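Local atomic coordinates of ADP-ribosylating toxin CARDS (Mycoplasma pneumoniae, PDB entry 4TLV), a protein that transfers ADP-ribose from NAD(+) to multiple target proteins in vitro and, as the main virulence factor of its bacterium, vacuolates mammalian cells. Residues R61-W66 against K248-K253; S216-S221 against E252-Y257. All coordinates share one frame; numbering follows the deposited sequence.

Contact 1 of 2, residues R61-W66 against K248-K253; sequences RFFGSW and KCIAEK. With SO4 (sulfate ion), chain H.
The rings of F62 and F63 both meet I250. In the F62 ring plane the edge carries I250 O, 3.8 Å from F62 CD2, and one face has F63 CB over its centre. The F63 ring also offers I250 its edge: F63 CE1 lies 3.3 Å from I250 CD1, which is tight for two carbons. The motif is a short 3-10 turn, residues 62-63 of the mono-ADP-ribosyltransferase domain, packed against an irregular loop that leads from the C249-C232 disulfide toward strand 253-258. I250 supplies the apolar side chain that meets both rings. With CG1 anti to the carbonyl carbon (chi1 -64°) and CD1 continuing the chain outward (chi2 177°), the CD1 methyl abuts the F63 edge, while the CG2 branch lies over the turn, 3.7 Å from F62 O, and CB faces F62 CE2. F63 also touches A78 of strand 76-84 and T173 of strand 168-181. No hydrogen bond crosses between the segments, and I250 O is buried without a polar partner in the model. Within the turn, F62 O accepts both S65 N and S65 OG, the hydroxyl at 2.8 Å in the carbonyl plane. That bond holds S65 OG 3.5 Å from A251 CA and close to I250 O. Further along, E252 reaches W66 with its aliphatic stem, E252 CG passing 3.8 Å from W66 O. The same carbonyl accepts R168 NH1, and E252 OE1 makes a long, weak ion pair with R168 NE. The other carboxylate oxygen, E252 OE2, takes a bond from S221, approaches the indole obliquely and rests 3.9 Å from W66 CB.

Contact 2 of 2, residues S216-S221 against E252-Y257; sequences SVADVS and EKIDNY. With SO4 (sulfate ion), chain H.
S221 OG is gripped twice, donating to E252 OE2 at 2.7 Å and accepting the backbone N of W66; it meets the E252 carboxylate on its anti side, 21° out of the plane. This junction ends an antiparallel pairing of strands 214-219 and 253-258, the central and an outer strand of a three-stranded sheet in the region inferred to form the NAD(+)-binding pocket. The two short segments run at 152°. V217 and D255 form a hydrogen-bonded pair: V217 N gives to D255 O at 2.8 Å, and D255 N returns a nearly straight bond to V217 O. D219 N bonds K253 O, and at the end of strand 214-219 D219 O accepts E252 N at 2.7 Å. D219 shapes the exit of its strand. Its CG stands anti to the backbone N (chi1 -179°), and OD1 accepts S221 N at 3.0 Å, an Asx turn; S268 OG also bonds this OD1. D219 OD2 faces E252 OE1 across 4.3 Å, and a water donating to both oxygens would ease their repulsion. On the face of V217 and D219, the extended K253 side chain leads away from the partner strand, and its NZ forms a salt bridge with D255 OD1 at 2.7 Å through the syn lone pair. A sulfate, probably from the crystallisation liquor, binds the same ammonium, with K253 NZ 2.6 Å from its O1, and is also held by S267 OG. The opposite face carries A218 against I254. On the face of V217, its CG2 methyl lies at the Y257 ring edge, 4.1 Å from Y257 CE2.

From the N terminus, segment 61-66 follows helix 56-60 and leads into strand 67-68, an outer strand of the five-stranded sheet. The chain then completes that sheet and reaches segment 216-221. Contact 1 closes the long loop back to 248-253; contact 2 starts inside that loop and ends past it at 252-257, so the two cross, overlapping at E252 and K253. Together they tie the turn beside the five-stranded sheet to the three-stranded one. They also touch directly: R61 NH1 probably bonds V220 O, and S65 OG packs on V220 CB. R61 NE reaches M434 O, linking the turn to the D2 domain.

Contact 1 of 2, residues R61-W66 against K248-K253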
loop_
_atom_site.group_PDB
_atom_site.type_symbol
_atom_site.label_atom_id
_atom_site.label_comp_id
_atom_site.label_asym_id
_atom_site.label_seq_id
_atom_site.Cartn_x
_atom_site.Cartn_y
_atom_site.Cartn_z
ATOM N N ARG A 61 11.157 -5.140 3.611
ATOM C CA ARG A 61 11.625 -4.393 2.430
ATOM C C ARG A 61 12.938 -3.625 2.652
ATOM O O ARG A 61 13.850 -3.681 1.803
ATOM C CB ARG A 61 10.530 -3.463 1.890
ATOM C CG ARG A 61 10.941 -2.587 0.673
ATOM C CD ARG A 61 11.543 -3.398 -0.479
ATOM N NE ARG A 61 12.009 -2.494 -1.529
ATOM C CZ ARG A 61 13.180 -1.855 -1.499
ATOM N NH1 ARG A 61 14.010 -2.046 -0.482
ATOM N NH2 ARG A 61 13.522 -1.024 -2.493
ATOM N N PHE A 62 13.058 -2.907 3.771
ATOM C CA PHE A 62 14.261 -2.080 3.989
ATOM C C PHE A 62 15.492 -2.974 3.986
ATOM O O PHE A 62 16.583 -2.553 3.605
ATOM C CB PHE A 62 14.203 -1.307 5.324
ATOM C CG PHE A 62 14.507 -2.160 6.534
ATOM C CD1 PHE A 62 13.510 -2.930 7.128
ATOM C CD2 PHE A 62 15.792 -2.221 7.059
ATOM C CE1 PHE A 62 13.779 -3.744 8.230
ATOM C CE2 PHE A 62 16.075 -3.042 8.172
ATOM C CZ PHE A 62 15.061 -3.796 8.756
ATOM N N PHE A 63 15.297 -4.210 4.423
ATOM C CA PHE A 63 16.393 -5.144 4.626
ATOM C C PHE A 63 16.980 -5.634 3.289
ATOM O O PHE A 63 18.084 -6.188 3.251
ATOM C CB PHE A 63 15.895 -6.311 5.503
ATOM C CG PHE A 63 16.995 -7.133 6.111
ATOM C CD1 PHE A 63 17.852 -6.582 7.046
ATOM C CD2 PHE A 63 17.148 -8.466 5.769
ATOM C CE1 PHE A 63 18.856 -7.345 7.622
ATOM C CE2 PHE A 63 18.150 -9.230 6.336
ATOM C CZ PHE A 63 19.005 -8.665 7.265
ATOM N N GLY A 64 16.252 -5.414 2.195
ATOM C CA GLY A 64 16.759 -5.703 0.863
ATOM C C GLY A 64 17.498 -4.559 0.171
ATOM O O GLY A 64 17.653 -4.582 -1.057
ATOM N N SER A 65 17.931 -3.543 0.927
ATOM C CA SER A 65 18.697 -2.433 0.345
ATOM C C SER A 65 19.930 -2.955 -0.387
ATOM O O SER A 65 20.581 -3.885 0.087
ATOM C CB SER A 65 19.187 -1.483 1.435
ATOM O OG SER A 65 18.109 -0.794 2.034
ATOM N N TRP A 66 20.268 -2.328 -1.509
ATOM C CA TRP A 66 21.339 -2.824 -2.359
ATOM C C TRP A 66 22.711 -2.392 -1.838
ATOM O O TRP A 66 22.843 -1.356 -1.197
ATOM C CB TRP A 66 21.154 -2.327 -3.790
ATOM C CG TRP A 66 19.899 -2.807 -4.472
ATOM C CD1 TRP A 66 18.905 -3.605 -3.949
ATOM C CD2 TRP A 66 19.517 -2.512 -5.812
ATOM N NE1 TRP A 66 17.936 -3.821 -4.907
ATOM C CE2 TRP A 66 18.286 -3.158 -6.049
ATOM C CE3 TRP A 66 20.099 -1.754 -6.839
ATOM C CZ2 TRP A 66 17.625 -3.067 -7.279
ATOM C CZ3 TRP A 66 19.444 -1.668 -8.055
ATOM C CH2 TRP A 66 18.216 -2.323 -8.260
ATOM N N LYS A 248 24.871 1.548 11.816
ATOM C CA LYS A 248 24.125 0.311 12.047
ATOM C C LYS A 248 22.804 0.245 11.257
ATOM O O LYS A 248 22.111 -0.774 11.280
ATOM C CB LYS A 248 23.835 0.133 13.540
ATOM C CG LYS A 248 25.074 0.058 14.429
ATOM C CD LYS A 248 25.728 -1.312 14.371
ATOM C CE LYS A 248 26.807 -1.442 15.443
ATOM N NZ LYS A 248 27.303 -2.842 15.593
ATOM N N CYS A 249 22.456 1.333 10.580
ATOM C CA CYS A 249 21.248 1.367 9.754
ATOM C C CYS A 249 21.431 0.538 8.493
ATOM O O CYS A 249 22.520 0.498 7.903
ATOM C CB CYS A 249 20.884 2.802 9.368
ATOM S SG CYS A 249 20.374 3.855 10.769
ATOM N N ILE A 250 20.360 -0.112 8.065
ATOM C CA ILE A 250 20.387 -0.858 6.819
ATOM C C ILE A 250 19.717 -0.051 5.701
ATOM O O ILE A 250 18.491 -0.002 5.602
ATOM C CB ILE A 250 19.751 -2.236 7.008
ATOM C CG1 ILE A 250 20.597 -3.043 8.006
ATOM C CG2 ILE A 250 19.652 -2.976 5.663
ATOM C CD1 ILE A 250 20.028 -4.379 8.333
ATOM N N ALA A 251 20.542 0.582 4.868
ATOM C CA ALA A 251 20.077 1.506 3.834
ATOM C C ALA A 251 21.283 1.910 2.990
ATOM O O ALA A 251 22.422 1.770 3.452
ATOM C CB ALA A 251 19.456 2.738 4.473
ATOM N N GLU A 252 21.040 2.408 1.775
ATOM C CA GLU A 252 22.132 2.927 0.951
ATOM C C GLU A 252 22.695 4.174 1.607
ATOM O O GLU A 252 23.907 4.428 1.549
ATOM C CB GLU A 252 21.668 3.260 -0.473
ATOM C CG GLU A 252 21.128 2.072 -1.273
ATOM C CD GLU A 252 21.082 2.359 -2.783
ATOM O OE1 GLU A 252 21.554 3.441 -3.220
ATOM O OE2 GLU A 252 20.592 1.493 -3.535
ATOM N N LYS A 253 21.818 4.943 2.253
ATOM C CA LYS A 253 22.197 6.254 2.748
ATOM C C LYS A 253 21.059 6.858 3.550
ATOM O O LYS A 253 19.908 6.483 3.358
ATOM C CB LYS A 253 22.495 7.133 1.531
ATOM C CG LYS A 253 22.913 8.547 1.813
ATOM C CD LYS A 253 22.857 9.340 0.502
ATOM C CE LYS A 253 23.150 10.807 0.730
ATOM N NZ LYS A 253 22.667 11.633 -0.413
HETATM S S SO4 H . 23.732 10.913 -3.586
HETATM O O1 SO4 H . 23.821 10.226 -2.303
HETATM O O2 SO4 H . 22.546 11.768 -3.598
HETATM O O3 SO4 H . 23.678 9.919 -4.656
HETATM O O4 SO4 H . 24.916 11.750 -3.767
#

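Contact 2 of 2, residues S216-S221 against E252-Y257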
loop_
_atom_site.group_PDB
_atom_site.type_symbol
_atom_site.label_atom_id
_atom_site.label_comp_id
_atom_site.label_asym_id
_atom_site.label_seq_id
_atom_site.Cartn_x
_atom_site.Cartn_y
_atom_site.Cartn_z
ATOM N N SER A 216 14.052 12.968 8.274
ATOM C CA SER A 216 15.162 12.118 7.879
ATOM C C SER A 216 14.565 10.913 7.147
ATOM O O SER A 216 13.481 10.443 7.492
ATOM C CB SER A 216 15.981 11.672 9.089
ATOM O OG SER A 216 16.631 12.779 9.702
ATOM N N VAL A 217 15.259 10.456 6.111
ATOM C CA VAL A 217 14.748 9.406 5.246
ATOM C C VAL A 217 15.886 8.466 4.944
ATOM O O VAL A 217 16.969 8.907 4.541
ATOM C CB VAL A 217 14.273 9.962 3.879
ATOM C CG1 VAL A 217 13.653 8.847 3.036
ATOM C CG2 VAL A 217 13.291 11.099 4.059
ATOM N N ALA A 218 15.655 7.174 5.134
ATOM C CA ALA A 218 16.617 6.190 4.677
ATOM C C ALA A 218 16.325 5.815 3.213
ATOM O O ALA A 218 15.190 5.478 2.858
ATOM C CB ALA A 218 16.587 4.959 5.574
ATOM N N ASP A 219 17.351 5.883 2.371
ATOM C CA ASP A 219 17.245 5.464 0.970
ATOM C C ASP A 219 17.467 3.949 0.920
ATOM O O ASP A 219 18.574 3.473 1.192
ATOM C CB ASP A 219 18.316 6.186 0.144
ATOM C CG ASP A 219 18.273 5.835 -1.318
ATOM O OD1 ASP A 219 17.672 4.800 -1.681
ATOM O OD2 ASP A 219 18.839 6.615 -2.118
ATOM N N VAL A 220 16.427 3.187 0.573
ATOM C CA VAL A 220 16.558 1.727 0.566
ATOM C C VAL A 220 16.511 1.109 -0.836
ATOM O O VAL A 220 16.069 -0.031 -1.006
ATOM C CB VAL A 220 15.555 1.041 1.536
ATOM C CG1 VAL A 220 15.913 1.381 2.982
ATOM C CG2 VAL A 220 14.092 1.444 1.201
ATOM N N SER A 221 16.973 1.890 -1.814
ATOM C CA SER A 221 17.196 1.471 -3.201
ATOM C C SER A 221 15.975 1.639 -4.089
ATOM O O SER A 221 14.839 1.638 -3.616
ATOM C CB SER A 221 17.719 0.033 -3.307
ATOM O OG SER A 221 18.828 -0.175 -2.450
ATOM N N GLU A 252 21.040 2.408 1.775
ATOM C CA GLU A 252 22.132 2.927 0.951
ATOM C C GLU A 252 22.695 4.174 1.607
ATOM O O GLU A 252 23.907 4.428 1.549
ATOM C CB GLU A 252 21.668 3.260 -0.473
ATOM C CG GLU A 252 21.128 2.072 -1.273
ATOM C CD GLU A 252 21.082 2.359 -2.783
ATOM O OE1 GLU A 252 21.554 3.441 -3.220
ATOM O OE2 GLU A 252 20.592 1.493 -3.535
ATOM N N LYS A 253 21.818 4.943 2.253
ATOM C CA LYS A 253 22.197 6.254 2.748
ATOM C C LYS A 253 21.059 6.858 3.550
ATOM O O LYS A 253 19.908 6.483 3.358
ATOM C CB LYS A 253 22.495 7.133 1.531
ATOM C CG LYS A 253 22.913 8.547 1.813
ATOM C CD LYS A 253 22.857 9.340 0.502
ATOM C CE LYS A 253 23.150 10.807 0.730
ATOM N NZ LYS A 253 22.667 11.633 -0.413
ATOM N N ILE A 254 21.376 7.786 4.450
ATOM C CA ILE A 254 20.348 8.548 5.164
ATOM C C ILE A 254 20.433 10.013 4.749
ATOM O O ILE A 254 21.513 10.595 4.709
ATOM C CB ILE A 254 20.428 8.396 6.714
ATOM C CG1 ILE A 254 19.802 7.078 7.174
ATOM C CG2 ILE A 254 19.631 9.502 7.403
ATOM C CD1 ILE A 254 20.558 5.855 6.814
ATOM N N ASP A 255 19.299 10.586 4.377
ATOM C CA ASP A 255 19.231 11.994 4.008
ATOM C C ASP A 255 18.373 12.771 4.988
ATOM O O ASP A 255 17.382 12.251 5.493
ATOM C CB ASP A 255 18.636 12.149 2.618
ATOM C CG ASP A 255 19.547 11.604 1.537
ATOM O OD1 ASP A 255 20.556 12.266 1.228
ATOM O OD2 ASP A 255 19.261 10.507 1.016
ATOM N N ASN A 256 18.760 14.018 5.253
ATOM C CA ASN A 256 17.945 14.929 6.054
ATOM C C ASN A 256 17.426 16.070 5.188
ATOM O O ASN A 256 18.174 16.634 4.383
ATOM C CB ASN A 256 18.776 15.520 7.202
ATOM C CG ASN A 256 19.483 14.457 8.023
ATOM O OD1 ASN A 256 18.725 13.501 8.548
ATOM N ND2 ASN A 256 20.705 14.495 8.176
ATOM N N TYR A 257 16.157 16.418 5.355
ATOM C CA TYR A 257 15.546 17.485 4.585
ATOM C C TYR A 257 14.651 18.349 5.449
ATOM O O TYR A 257 13.958 17.849 6.349
ATOM C CB TYR A 257 14.648 16.924 3.484
ATOM C CG TYR A 257 15.271 15.917 2.534
ATOM C CD1 TYR A 257 16.080 16.326 1.472
ATOM C CD2 TYR A 257 15.004 14.550 2.675
ATOM C CE1 TYR A 257 16.635 15.388 0.582
ATOM C CE2 TYR A 257 15.548 13.611 1.797
ATOM C CZ TYR A 257 16.357 14.038 0.750
ATOM O OH TYR A 257 16.881 13.105 -0.120
HETATM S S SO4 H . 23.732 10.913 -3.586
HETATM O O1 SO4 H . 23.821 10.226 -2.303
HETATM O O2 SO4 H . 22.546 11.768 -3.598
HETATM O O3 SO4 H . 23.678 9.919 -4.656
HETATM O O4 SO4 H . 24.916 11.750 -3.767
HETATM O O HOH W 1 17.150 9.208 1.584
HETATM O O HOH W 2 21.606 6.109 -2.672
HETATM O O HOH W 3 18.860 9.524 -1.354
#